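Local coordinates for protein carboxypeptidase Y inhibitor (Saccharomyces cerevisiae, PDB 1WPX) that inhibits the serine protease carboxypeptidase Y specifically and potently, as a member of the phosphatidylethanolamine-binding protein family, at residues B[139-142]-B[143-146]; B[174-177]-B[178-181]; B[191-194]-B[195-198]. All blocks are in the same frame, centred on the assembly; numbering follows the deposited sequence.

All three interactions are local turns at the surface, and none lies in the protein core. Interaction 1 joins two lengths of strand in the antiparallel sheet, whereas interactions 2 and 3 shape the long loop between strand 162-170 and helix 198-203. Neutral hydroxyl-to-carbonyl bonds close interactions 1 and 3; interaction 2 adds a carboxylate, a salt bridge and an aromatic ring. Interactions 1 and 2 have centres about 14 Å apart and touch where N145 packs on S177. Interactions 2 and 3 meet through S181 and Y191, whose hydroxyls both reach E204, the bond from Y191 being weak. Interactions 1 and 3 do not touch.

Interaction 1: B[139-142]-B[143-146]; sequences FNTK and GSNT
The carbonyl oxygen of T141 is gripped twice by S144, once through its side chain and once through its backbone. The hydroxyl gives the shorter bond, S144 OG to T141 O at 2.6 Å, and approaches with a tilt of 22° from the carbonyl plane. The amide bond is longer, with S144 N 3.3 Å from T141 O, and its donor stands well above that plane. Both donors come from the same face of the carbonyl: the turn brings the amide there, and a chi1 of 62°, with S144 OG between its own backbone N and carbonyl carbon, swings the hydroxyl in beside it. S144 CB follows them in, 3.5 Å from T141 O.

The backbone bond spans three residues and marks a beta turn with K142 and G143 at its corner; T141 CA and S144 CA lie 5.6 Å apart. This turn interrupts the pairing along one edge of strand 110-120 in the antiparallel sheet. N140 bonds to K119 through the backbone and N145 to C116, so five residue steps on this side are matched to three on the partner strand, and the surplus residues are thrown outward as the turn.

Beyond the shared carbonyl the side chains meet loosely. T141 carries its hydroxyl anti to the backbone N (chi1 -168°), on the side of its carbonyl carbon, and T141 OG1 comes alongside S144 OG at 3.9 Å. S144 packs on L118 and makes a weak hydrogen bond to E115 from strand 110-120, while ahead of the turn, on strand 134-140, F139 lies against F64 and F66 of strand 63-69 and L120 of strand 110-120.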
loop_
_atom_site.group_PDB
_atom_site.type_symbol
_atom_site.label_atom_id
_atom_site.label_comp_id
_atom_site.label_asym_id
_atom_site.label_seq_id
_atom_site.Cartn_x
_atom_site.Cartn_y
_atom_site.Cartn_z
ATOM N N PHE B 139 7.633 14.456 21.776
ATOM C CA PHE B 139 8.258 15.633 22.343
ATOM C C PHE B 139 7.783 15.939 23.749
ATOM O O PHE B 139 6.687 15.544 24.152
ATOM C CB PHE B 139 7.999 16.834 21.441
ATOM C CG PHE B 139 8.592 16.690 20.084
ATOM C CD1 PHE B 139 9.953 16.880 19.886
ATOM C CD2 PHE B 139 7.803 16.305 19.006
ATOM C CE1 PHE B 139 10.525 16.685 18.633
ATOM C CE2 PHE B 139 8.365 16.105 17.749
ATOM C CZ PHE B 139 9.731 16.295 17.563
ATOM N N ASN B 140 8.639 16.620 24.502
ATOM C CA ASN B 140 8.289 17.031 25.846
ATOM C C ASN B 140 7.786 18.454 25.654
ATOM O O ASN B 140 8.566 19.379 25.392
ATOM C CB ASN B 140 9.508 17.015 26.757
ATOM C CG ASN B 140 9.154 17.317 28.195
ATOM O OD1 ASN B 140 9.993 17.225 29.086
ATOM N ND2 ASN B 140 7.898 17.684 28.428
ATOM N N THR B 141 6.470 18.605 25.760
ATOM C CA THR B 141 5.796 19.882 25.566
ATOM C C THR B 141 6.013 20.907 26.686
ATOM O O THR B 141 5.840 22.105 26.470
ATOM C CB THR B 141 4.283 19.647 25.395
ATOM O OG1 THR B 141 3.659 20.845 24.929
ATOM C CG2 THR B 141 3.651 19.234 26.729
ATOM N N LYS B 142 6.394 20.431 27.869
ATOM C CA LYS B 142 6.619 21.286 29.035
ATOM C C LYS B 142 7.249 22.660 28.786
ATOM O O LYS B 142 6.547 23.658 28.583
ATOM C CB LYS B 142 7.469 20.549 30.074
ATOM C CG LYS B 142 6.798 19.350 30.706
ATOM C CD LYS B 142 5.476 19.732 31.338
ATOM C CE LYS B 142 4.731 18.494 31.818
ATOM N NZ LYS B 142 3.330 18.810 32.225
ATOM N N GLY B 143 8.576 22.713 28.814
ATOM C CA GLY B 143 9.260 23.982 28.637
ATOM C C GLY B 143 9.272 24.617 27.260
ATOM O O GLY B 143 10.164 25.409 26.961
ATOM N N SER B 144 8.296 24.302 26.418
ATOM C CA SER B 144 8.286 24.884 25.079
ATOM C C SER B 144 7.672 26.279 25.063
ATOM O O SER B 144 7.063 26.708 26.041
ATOM C CB SER B 144 7.527 23.974 24.110
ATOM O OG SER B 144 6.173 23.828 24.504
ATOM N N ASN B 145 7.844 26.983 23.949
ATOM C CA ASN B 145 7.295 28.323 23.787
ATOM C C ASN B 145 6.613 28.434 22.431
ATOM O O ASN B 145 7.249 28.281 21.387
ATOM C CB ASN B 145 8.395 29.394 23.891
ATOM C CG ASN B 145 9.028 29.458 25.277
ATOM O OD1 ASN B 145 9.958 28.710 25.590
ATOM N ND2 ASN B 145 8.513 30.347 26.119
ATOM N N THR B 146 5.315 28.698 22.451
ATOM C CA THR B 146 4.546 28.834 21.226
ATOM C C THR B 146 4.581 30.276 20.730
ATOM O O THR B 146 4.011 31.162 21.358
ATOM C CB THR B 146 3.066 28.434 21.456
ATOM O OG1 THR B 146 2.993 27.053 21.832
ATOM C CG2 THR B 146 2.247 28.654 20.193
#

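Interaction 2: B[174-177]-B[178-181]; sequences GVDS and SKFS
S178 meets D176 with two donors. S178 OG donates a hydrogen bond to D176 OD1 at 2.5 Å, on the syn side of that oxygen; S178 N donates to D176 OD1 at 3.2 Å from well above the carboxylate plane. Both come from the same face, and the amide bond closes an Asx turn at the start of the 3-10 segment. K179 then sends its chain across D176 at about a right angle, bending only at the end, to bring K179 NZ 3.0 Å from D176 OD2. This salt bridge uses the syn lone pair. A backbone bond of 3.3 Å from K179 N to D176 O is less surely placed; the next, from F180 N to S177 O, measures 3.0 Å and is nearly straight (170°), so the chain winds as a 3-10 turn.

F180 has CG beside its backbone N (chi1 -63°), which folds the ring back over the turn. S177 CA makes a CH-pi contact 4.0 Å from the F180 ring centroid, and D176 O lies above the same face. V175 CG2 approaches obliquely, 3.7 Å from F180 CE1. The bond of S177 OG to D117 ties the turn to strand 110-120. S181 accepts from W201 of helix 198-203 through its carbonyl, and its hydroxyl bonds E204 and N205 just beyond that helix.

The D176 carboxylate is thus shared out, one oxygen to S178 and the other to K179. These bonds fix its rotation, and the lysine probably offsets the negative charge that D176 and nearby D117 bring together.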
loop_
_atom_site.group_PDB
_atom_site.type_symbol
_atom_site.label_atom_id
_atom_site.label_comp_id
_atom_site.label_asym_id
_atom_site.label_seq_id
_atom_site.Cartn_x
_atom_site.Cartn_y
_atom_site.Cartn_z
ATOM N N GLY B 174 22.239 26.190 22.396
ATOM C CA GLY B 174 22.225 27.291 23.332
ATOM C C GLY B 174 21.312 28.464 23.025
ATOM O O GLY B 174 21.096 29.307 23.894
ATOM N N VAL B 175 20.773 28.553 21.817
ATOM C CA VAL B 175 19.908 29.688 21.531
ATOM C C VAL B 175 18.426 29.330 21.557
ATOM O O VAL B 175 17.956 28.507 20.780
ATOM C CB VAL B 175 20.317 30.372 20.191
ATOM C CG1 VAL B 175 21.419 29.583 19.531
ATOM C CG2 VAL B 175 19.126 30.536 19.278
ATOM N N ASP B 176 17.709 29.951 22.488
ATOM C CA ASP B 176 16.281 29.739 22.671
ATOM C C ASP B 176 15.468 30.592 21.687
ATOM O O ASP B 176 16.014 31.456 20.999
ATOM C CB ASP B 176 15.898 30.099 24.101
ATOM C CG ASP B 176 16.131 31.565 24.401
ATOM O OD1 ASP B 176 15.145 32.276 24.697
ATOM O OD2 ASP B 176 17.301 32.006 24.328
ATOM N N SER B 177 14.158 30.365 21.643
ATOM C CA SER B 177 13.296 31.091 20.710
ATOM C C SER B 177 13.155 32.597 20.928
ATOM O O SER B 177 12.735 33.314 20.017
ATOM C CB SER B 177 11.902 30.446 20.665
ATOM O OG SER B 177 11.247 30.484 21.920
ATOM N N SER B 178 13.504 33.085 22.115
ATOM C CA SER B 178 13.395 34.516 22.385
ATOM C C SER B 178 14.328 35.322 21.480
ATOM O O SER B 178 14.254 36.545 21.436
ATOM C CB SER B 178 13.731 34.818 23.849
ATOM O OG SER B 178 15.127 34.722 24.096
ATOM N N LYS B 179 15.199 34.632 20.752
ATOM C CA LYS B 179 16.149 35.297 19.866
ATOM C C LYS B 179 15.831 35.172 18.378
ATOM O O LYS B 179 16.568 35.682 17.533
ATOM C CB LYS B 179 17.557 34.777 20.155
ATOM C CG LYS B 179 18.015 35.159 21.547
ATOM C CD LYS B 179 19.246 34.411 21.983
ATOM C CE LYS B 179 19.684 34.878 23.360
ATOM N NZ LYS B 179 18.635 34.643 24.381
ATOM N N PHE B 180 14.732 34.502 18.054
ATOM C CA PHE B 180 14.353 34.354 16.657
ATOM C C PHE B 180 13.595 35.587 16.194
ATOM O O PHE B 180 12.897 36.221 16.981
ATOM C CB PHE B 180 13.484 33.109 16.461
ATOM C CG PHE B 180 14.183 31.826 16.801
ATOM C CD1 PHE B 180 15.566 31.725 16.696
ATOM C CD2 PHE B 180 13.457 30.708 17.203
ATOM C CE1 PHE B 180 16.220 30.534 16.987
ATOM C CE2 PHE B 180 14.104 29.507 17.495
ATOM C CZ PHE B 180 15.490 29.420 17.387
ATOM N N SER B 181 13.744 35.929 14.920
ATOM C CA SER B 181 13.058 37.083 14.351
ATOM C C SER B 181 11.558 36.986 14.614
ATOM O O SER B 181 10.979 35.903 14.602
ATOM C CB SER B 181 13.324 37.157 12.849
ATOM O OG SER B 181 13.091 35.902 12.233
#

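Interaction 3: B[191-194]-B[195-198]; sequences YGTP and ATGV
T196 turns its hydroxyl back across the turn toward T193 and Y191, and the contact is organised round that side chain. With OG1 set between the backbone N and the carbonyl carbon (chi1 64°), T196 presents its two branches to different neighbours. The hydroxyl reaches inward, T196 OG1 donating to T193 O at 3.0 Å from above the carbonyl plane. The methyl faces the other oxygens: T196 CG2 lies 3.2 Å from T193 OG1 and 3.4 Å from P194 O.

The two threonine side chains cross at about a right angle, hydroxyl of one against methyl of the other. Y191 crosses T196 obliquely, its CB 3.5 Å from T196 OG1, so that the base of the tyrosine rather than its far end meets the hydroxyl. From there the ring runs on against K200 and W201 of helix 198-203, and its OH makes a weak hydrogen bond to E204.

Two turns follow each other in the backbone. G192, with phi 79° and psi -55°, has the angles of a classic gamma turn, and a weak bond of 2.8 Å joins T193 N to Y191 O across it. The second is an open beta turn from T193 to T196, with P194 and A195 at the corner: T193 CA and T196 CA are 6.5 Å apart, but T196 N stays 4.3 Å from T193 O. After it, G197 stands at the N-cap position of helix 198-203.

The hydroxyl of T196 therefore spans the turn where the backbone amide does not, leaving its closure to a side chain. T193 O receives a further, weak bond from N188, so this one carbonyl takes bonds from T196, at the end of the turn, and from an earlier part of the same loop.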
loop_
_atom_site.group_PDB
_atom_site.type_symbol
_atom_site.label_atom_id
_atom_site.label_comp_id
_atom_site.label_asym_id
_atom_site.label_seq_id
_atom_site.Cartn_x
_atom_site.Cartn_y
_atom_site.Cartn_z
ATOM N N TYR B 191 5.701 39.056 6.239
ATOM C CA TYR B 191 6.801 39.586 5.438
ATOM C C TYR B 191 6.318 40.526 4.342
ATOM O O TYR B 191 7.128 41.148 3.657
ATOM C CB TYR B 191 7.600 38.441 4.809
ATOM C CG TYR B 191 8.559 37.769 5.763
ATOM C CD1 TYR B 191 9.805 38.326 6.032
ATOM C CD2 TYR B 191 8.210 36.591 6.418
ATOM C CE1 TYR B 191 10.681 37.728 6.930
ATOM C CE2 TYR B 191 9.080 35.985 7.322
ATOM C CZ TYR B 191 10.312 36.559 7.574
ATOM O OH TYR B 191 11.167 35.973 8.480
ATOM N N GLY B 192 5.004 40.628 4.171
ATOM C CA GLY B 192 4.470 41.508 3.147
ATOM C C GLY B 192 4.519 40.936 1.739
ATOM O O GLY B 192 3.492 40.863 1.064
ATOM N N THR B 193 5.704 40.533 1.285
ATOM C CA THR B 193 5.852 39.971 -0.057
ATOM C C THR B 193 5.155 38.614 -0.196
ATOM O O THR B 193 5.011 37.877 0.777
ATOM C CB THR B 193 7.338 39.809 -0.429
ATOM O OG1 THR B 193 7.988 38.973 0.534
ATOM C CG2 THR B 193 8.023 41.159 -0.451
ATOM N N PRO B 194 4.703 38.274 -1.416
ATOM C CA PRO B 194 4.018 37.000 -1.675
ATOM C C PRO B 194 4.976 35.814 -1.795
ATOM O O PRO B 194 6.139 35.976 -2.183
ATOM C CB PRO B 194 3.280 37.259 -2.995
ATOM C CG PRO B 194 3.172 38.755 -3.061
ATOM C CD PRO B 194 4.515 39.187 -2.552
ATOM N N ALA B 195 4.468 34.627 -1.466
ATOM C CA ALA B 195 5.240 33.388 -1.538
ATOM C C ALA B 195 6.474 33.376 -0.641
ATOM O O ALA B 195 7.554 32.950 -1.060
ATOM C CB ALA B 195 5.643 33.109 -2.984
ATOM N N THR B 196 6.315 33.834 0.595
ATOM C CA THR B 196 7.434 33.855 1.527
ATOM C C THR B 196 6.990 33.336 2.896
ATOM O O THR B 196 5.892 33.648 3.359
ATOM C CB THR B 196 8.009 35.285 1.674
ATOM O OG1 THR B 196 7.016 36.139 2.249
ATOM C CG2 THR B 196 8.412 35.846 0.313
ATOM N N GLY B 197 7.841 32.539 3.536
ATOM C CA GLY B 197 7.486 32.001 4.838
ATOM C C GLY B 197 8.590 31.237 5.552
ATOM O O GLY B 197 9.668 31.779 5.801
ATOM N N VAL B 198 8.320 29.975 5.877
ATOM C CA VAL B 198 9.281 29.139 6.591
ATOM C C VAL B 198 10.688 29.200 6.019
ATOM O O VAL B 198 11.661 29.190 6.766
ATOM C CB VAL B 198 8.828 27.653 6.639
ATOM C CG1 VAL B 198 7.422 27.568 7.177
ATOM C CG2 VAL B 198 8.904 27.022 5.266
#